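Local coordinates for AtFKBP42 (Arabidopsis thaliana, PDB 2F4E), which probably catalyses cis-trans isomerisation of proline peptide bonds, as an FKBP-type immunophilin, and modulates uptake by vacuolar MRP-type ABC transporters, at residues A[52-63]-A[114-125]. Residues are numbered along the deposited sequence; the frame is centred on the assembly and turned at random.
Sequences SKQIIKEGHGSK and ASMKSGERALVH
Lys-53 and Glu-120 reach each other because both leave the backbone with CG anti to N (chi1 179° and -173°). The lysine chain then bends at chi3, and its NZ arrives between two acceptors. It gives a hydrogen bond to Ser-115 OG at 2.7 Å and forms a salt bridge to Glu-120 OE2 at 3.4 Å, whose hydrogen bond is weak. Ser-115, just after helix 107-113, also bonds Gly-112 O of that helix through OG. The lysine methylenes run over Ala-122, with CD 3.8 Å from Ala-122 CB. Ile-55 crosses the glutamate at about a right angle and lays CG1 3.3 Å from Glu-120 OE2, so the carboxylate has an apolar neighbour beside its ammonium partner. An alanine in place of Lys-53 would probably leave this buried glutamate without its charged mate and Ser-115 OG without its bond from the lysine.

Gln-54, Leu-123 and His-125 share the other face. Gln-54 OE1 lies in the plane of the His-125 ring, at its edge, 3.5 Å from NE2. The ring's ND1 pairs with Lys-79 NZ. Gln-54 NE2 is held by Ser-42 O and Val-40 O. Leu-123 CD2 packs 4.0 Å from Ile-56 CD1, and Pro-38 touches both side chains.

Strands 52-55 and 121-125 are antiparallel, with paired bonds at Ser-52/His-125 and Gln-54/Leu-123. Arg-121 O then accepts from both Ile-56 N and Lys-57 N, which shifts the register by one. Farther on, Lys-117, which opens the type II turn 117-120, bonds Gly-61 O through NZ at 2.9 Å. Strand 149-158 flanks 121-125 on its other edge. Ile-56 and Lys-57 facing Arg-121 form a classic beta bulge, set in the antiparallel sheet of the FKBP-type domain.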
loop_
_atom_site.group_PDB
_atom_site.type_symbol
_atom_site.label_atom_id
_atom_site.label_comp_id
_atom_site.label_asym_id
_atom_site.label_seq_id
_atom_site.Cartn_x
_atom_site.Cartn_y
_atom_site.Cartn_z
ATOM N N SER A 52 6.050 0.451 7.493
ATOM C CA SER A 52 5.900 -0.734 8.340
ATOM C C SER A 52 4.650 -1.502 7.921
ATOM O O SER A 52 3.759 -0.932 7.284
ATOM C CB SER A 52 5.834 -0.330 9.818
ATOM O OG SER A 52 4.742 0.535 10.063
ATOM N N LYS A 53 4.569 -2.779 8.289
ATOM C CA LYS A 53 3.439 -3.611 7.860
ATOM C C LYS A 53 2.912 -4.638 8.860
ATOM O O LYS A 53 3.645 -5.169 9.685
ATOM C CB LYS A 53 3.825 -4.371 6.593
ATOM C CG LYS A 53 2.747 -5.299 6.054
ATOM C CD LYS A 53 3.209 -6.101 4.842
ATOM C CE LYS A 53 4.256 -7.121 5.217
ATOM N NZ LYS A 53 4.690 -7.903 4.045
ATOM N N GLN A 54 1.622 -4.923 8.747
ATOM C CA GLN A 54 0.922 -5.913 9.566
ATOM C C GLN A 54 0.173 -6.806 8.578
ATOM O O GLN A 54 -0.655 -6.315 7.816
ATOM C CB GLN A 54 -0.115 -5.250 10.463
ATOM C CG GLN A 54 0.393 -4.322 11.534
ATOM C CD GLN A 54 -0.742 -3.837 12.428
ATOM O OE1 GLN A 54 -1.644 -3.127 11.985
ATOM N NE2 GLN A 54 -0.706 -4.236 13.687
ATOM N N ILE A 55 0.436 -8.106 8.603
ATOM C CA ILE A 55 -0.226 -9.030 7.687
ATOM C C ILE A 55 -1.588 -9.476 8.205
ATOM O O ILE A 55 -1.732 -9.881 9.359
ATOM C CB ILE A 55 0.653 -10.276 7.425
ATOM C CG1 ILE A 55 1.916 -9.861 6.671
ATOM C CG2 ILE A 55 -0.115 -11.306 6.632
ATOM C CD1 ILE A 55 2.932 -10.989 6.495
ATOM N N ILE A 56 -2.586 -9.394 7.334
ATOM C CA ILE A 56 -3.953 -9.779 7.672
ATOM C C ILE A 56 -4.181 -11.221 7.239
ATOM O O ILE A 56 -4.683 -12.051 8.002
ATOM C CB ILE A 56 -4.974 -8.886 6.928
ATOM C CG1 ILE A 56 -4.905 -7.459 7.468
ATOM C CG2 ILE A 56 -6.385 -9.490 7.029
ATOM C CD1 ILE A 56 -5.882 -6.500 6.811
ATOM N N LYS A 57 -3.824 -11.494 5.988
ATOM C CA LYS A 57 -3.969 -12.814 5.393
ATOM C C LYS A 57 -2.702 -13.200 4.654
ATOM O O LYS A 57 -2.299 -12.509 3.724
ATOM C CB LYS A 57 -5.144 -12.813 4.413
ATOM C CG LYS A 57 -5.306 -14.105 3.636
ATOM C CD LYS A 57 -6.451 -13.992 2.667
ATOM C CE LYS A 57 -6.584 -15.244 1.835
ATOM N NZ LYS A 57 -7.754 -15.144 0.907
ATOM N N GLU A 58 -2.083 -14.302 5.069
ATOM C CA GLU A 58 -0.870 -14.808 4.433
ATOM C C GLU A 58 -1.177 -15.175 2.989
ATOM O O GLU A 58 -2.286 -15.590 2.663
ATOM C CB GLU A 58 -0.368 -16.076 5.138
ATOM C CG GLU A 58 0.149 -15.903 6.556
ATOM C CD GLU A 58 1.343 -14.975 6.633
ATOM O OE1 GLU A 58 2.289 -15.136 5.819
ATOM O OE2 GLU A 58 1.335 -14.090 7.518
ATOM N N GLY A 59 -0.182 -15.031 2.128
ATOM C CA GLY A 59 -0.362 -15.379 0.735
ATOM C C GLY A 59 0.521 -16.568 0.393
ATOM O O GLY A 59 0.920 -17.332 1.281
ATOM N N HIS A 60 0.851 -16.725 -0.884
ATOM C CA HIS A 60 1.686 -17.838 -1.304
ATOM C C HIS A 60 2.686 -17.424 -2.379
ATOM O O HIS A 60 2.598 -16.333 -2.946
ATOM C CB HIS A 60 0.801 -18.959 -1.836
ATOM C CG HIS A 60 -0.040 -18.555 -3.011
ATOM N ND1 HIS A 60 0.303 -18.848 -4.310
ATOM C CD2 HIS A 60 -1.193 -17.845 -3.070
ATOM C CE1 HIS A 60 -0.604 -18.334 -5.132
ATOM N NE2 HIS A 60 -1.517 -17.724 -4.405
ATOM N N GLY A 61 3.640 -18.302 -2.667
ATOM C CA GLY A 61 4.617 -17.992 -3.691
ATOM C C GLY A 61 5.692 -17.098 -3.137
ATOM O O GLY A 61 5.688 -16.789 -1.953
ATOM N N SER A 62 6.611 -16.676 -3.994
ATOM C CA SER A 62 7.705 -15.823 -3.562
ATOM C C SER A 62 7.342 -14.355 -3.677
ATOM O O SER A 62 6.335 -13.998 -4.293
ATOM C CB SER A 62 8.957 -16.110 -4.400
ATOM O OG SER A 62 9.362 -17.459 -4.246
ATOM N N LYS A 63 8.159 -13.513 -3.057
ATOM C CA LYS A 63 7.963 -12.077 -3.111
ATOM C C LYS A 63 8.314 -11.699 -4.537
ATOM O O LYS A 63 9.032 -12.437 -5.221
ATOM C CB LYS A 63 8.901 -11.381 -2.120
ATOM C CG LYS A 63 8.387 -11.406 -0.686
ATOM C CD LYS A 63 9.498 -11.398 0.347
ATOM C CE LYS A 63 10.282 -10.096 0.358
ATOM N NZ LYS A 63 11.283 -10.097 1.493
ATOM N N ALA A 114 6.272 -4.615 -2.317
ATOM C CA ALA A 114 7.482 -5.367 -2.620
ATOM C C ALA A 114 7.763 -6.444 -1.581
ATOM O O ALA A 114 8.541 -7.359 -1.837
ATOM C CB ALA A 114 8.689 -4.411 -2.726
ATOM N N SER A 115 7.128 -6.343 -0.418
ATOM C CA SER A 115 7.357 -7.304 0.655
ATOM C C SER A 115 6.233 -8.319 0.754
ATOM O O SER A 115 6.247 -9.188 1.618
ATOM C CB SER A 115 7.478 -6.568 1.990
ATOM O OG SER A 115 6.196 -6.304 2.532
ATOM N N MET A 116 5.261 -8.215 -0.138
ATOM C CA MET A 116 4.120 -9.106 -0.100
ATOM C C MET A 116 4.157 -10.274 -1.078
ATOM O O MET A 116 4.829 -10.240 -2.111
ATOM C CB MET A 116 2.839 -8.291 -0.325
ATOM C CG MET A 116 2.570 -7.240 0.735
ATOM S SD MET A 116 1.168 -6.189 0.358
ATOM C CE MET A 116 -0.137 -7.118 1.063
ATOM N N LYS A 117 3.411 -11.315 -0.732
ATOM C CA LYS A 117 3.303 -12.504 -1.562
ATOM C C LYS A 117 1.987 -12.341 -2.288
ATOM O O LYS A 117 1.206 -11.460 -1.955
ATOM C CB LYS A 117 3.249 -13.773 -0.712
ATOM C CG LYS A 117 4.513 -14.050 0.059
ATOM C CD LYS A 117 4.482 -15.427 0.709
ATOM C CE LYS A 117 5.803 -15.713 1.383
ATOM N NZ LYS A 117 6.916 -15.570 0.402
ATOM N N SER A 118 1.737 -13.187 -3.274
ATOM C CA SER A 118 0.505 -13.102 -4.037
ATOM C C SER A 118 -0.672 -13.567 -3.204
ATOM O O SER A 118 -0.594 -14.605 -2.541
ATOM C CB SER A 118 0.601 -13.962 -5.293
ATOM O OG SER A 118 -0.635 -13.938 -5.989
ATOM N N GLY A 119 -1.758 -12.800 -3.246
ATOM C CA GLY A 119 -2.941 -13.151 -2.484
ATOM C C GLY A 119 -2.876 -12.659 -1.051
ATOM O O GLY A 119 -3.820 -12.835 -0.273
ATOM N N GLU A 120 -1.759 -12.039 -0.685
ATOM C CA GLU A 120 -1.625 -11.533 0.670
ATOM C C GLU A 120 -2.425 -10.247 0.860
ATOM O O GLU A 120 -2.601 -9.455 -0.065
ATOM C CB GLU A 120 -0.158 -11.265 1.002
ATOM C CG GLU A 120 0.077 -10.902 2.440
ATOM C CD GLU A 120 1.538 -10.667 2.760
ATOM O OE1 GLU A 120 2.378 -11.553 2.448
ATOM O OE2 GLU A 120 1.829 -9.594 3.334
ATOM N N ARG A 121 -2.900 -10.048 2.080
ATOM C CA ARG A 121 -3.669 -8.867 2.423
ATOM C C ARG A 121 -3.024 -8.300 3.682
ATOM O O ARG A 121 -2.857 -9.020 4.664
ATOM C CB ARG A 121 -5.116 -9.270 2.689
ATOM C CG ARG A 121 -6.099 -8.126 2.721
ATOM C CD ARG A 121 -7.497 -8.656 2.408
ATOM N NE ARG A 121 -8.494 -7.587 2.354
ATOM C CZ ARG A 121 -9.734 -7.736 1.883
ATOM N NH1 ARG A 121 -10.134 -8.912 1.404
ATOM N NH2 ARG A 121 -10.598 -6.722 1.937
ATOM N N ALA A 122 -2.649 -7.026 3.651
ATOM C CA ALA A 122 -2.001 -6.419 4.803
ATOM C C ALA A 122 -2.249 -4.937 4.954
ATOM O O ALA A 122 -2.766 -4.278 4.053
ATOM C CB ALA A 122 -0.510 -6.658 4.734
ATOM N N LEU A 123 -1.880 -4.425 6.120
ATOM C CA LEU A 123 -2.006 -3.006 6.416
ATOM C C LEU A 123 -0.625 -2.408 6.215
ATOM O O LEU A 123 0.374 -2.991 6.636
ATOM C CB LEU A 123 -2.440 -2.794 7.860
ATOM C CG LEU A 123 -3.834 -3.270 8.277
ATOM C CD1 LEU A 123 -4.078 -2.863 9.741
ATOM C CD2 LEU A 123 -4.904 -2.659 7.358
ATOM N N VAL A 124 -0.557 -1.264 5.551
ATOM C CA VAL A 124 0.727 -0.633 5.322
ATOM C C VAL A 124 0.706 0.795 5.846
ATOM O O VAL A 124 -0.083 1.640 5.399
ATOM C CB VAL A 124 1.113 -0.635 3.815
ATOM C CG1 VAL A 124 2.537 -0.153 3.654
ATOM C CG2 VAL A 124 0.953 -2.020 3.222
ATOM N N HIS A 125 1.589 1.040 6.804
ATOM C CA HIS A 125 1.724 2.333 7.443
ATOM C C HIS A 125 2.825 3.080 6.740
ATOM O O HIS A 125 3.984 2.675 6.765
ATOM C CB HIS A 125 2.046 2.128 8.916
ATOM C CG HIS A 125 1.020 1.321 9.631
ATOM N ND1 HIS A 125 -0.153 1.865 10.122
ATOM C CD2 HIS A 125 0.951 -0.002 9.902
ATOM C CE1 HIS A 125 -0.884 0.918 10.660
ATOM N NE2 HIS A 125 -0.237 -0.234 10.542
#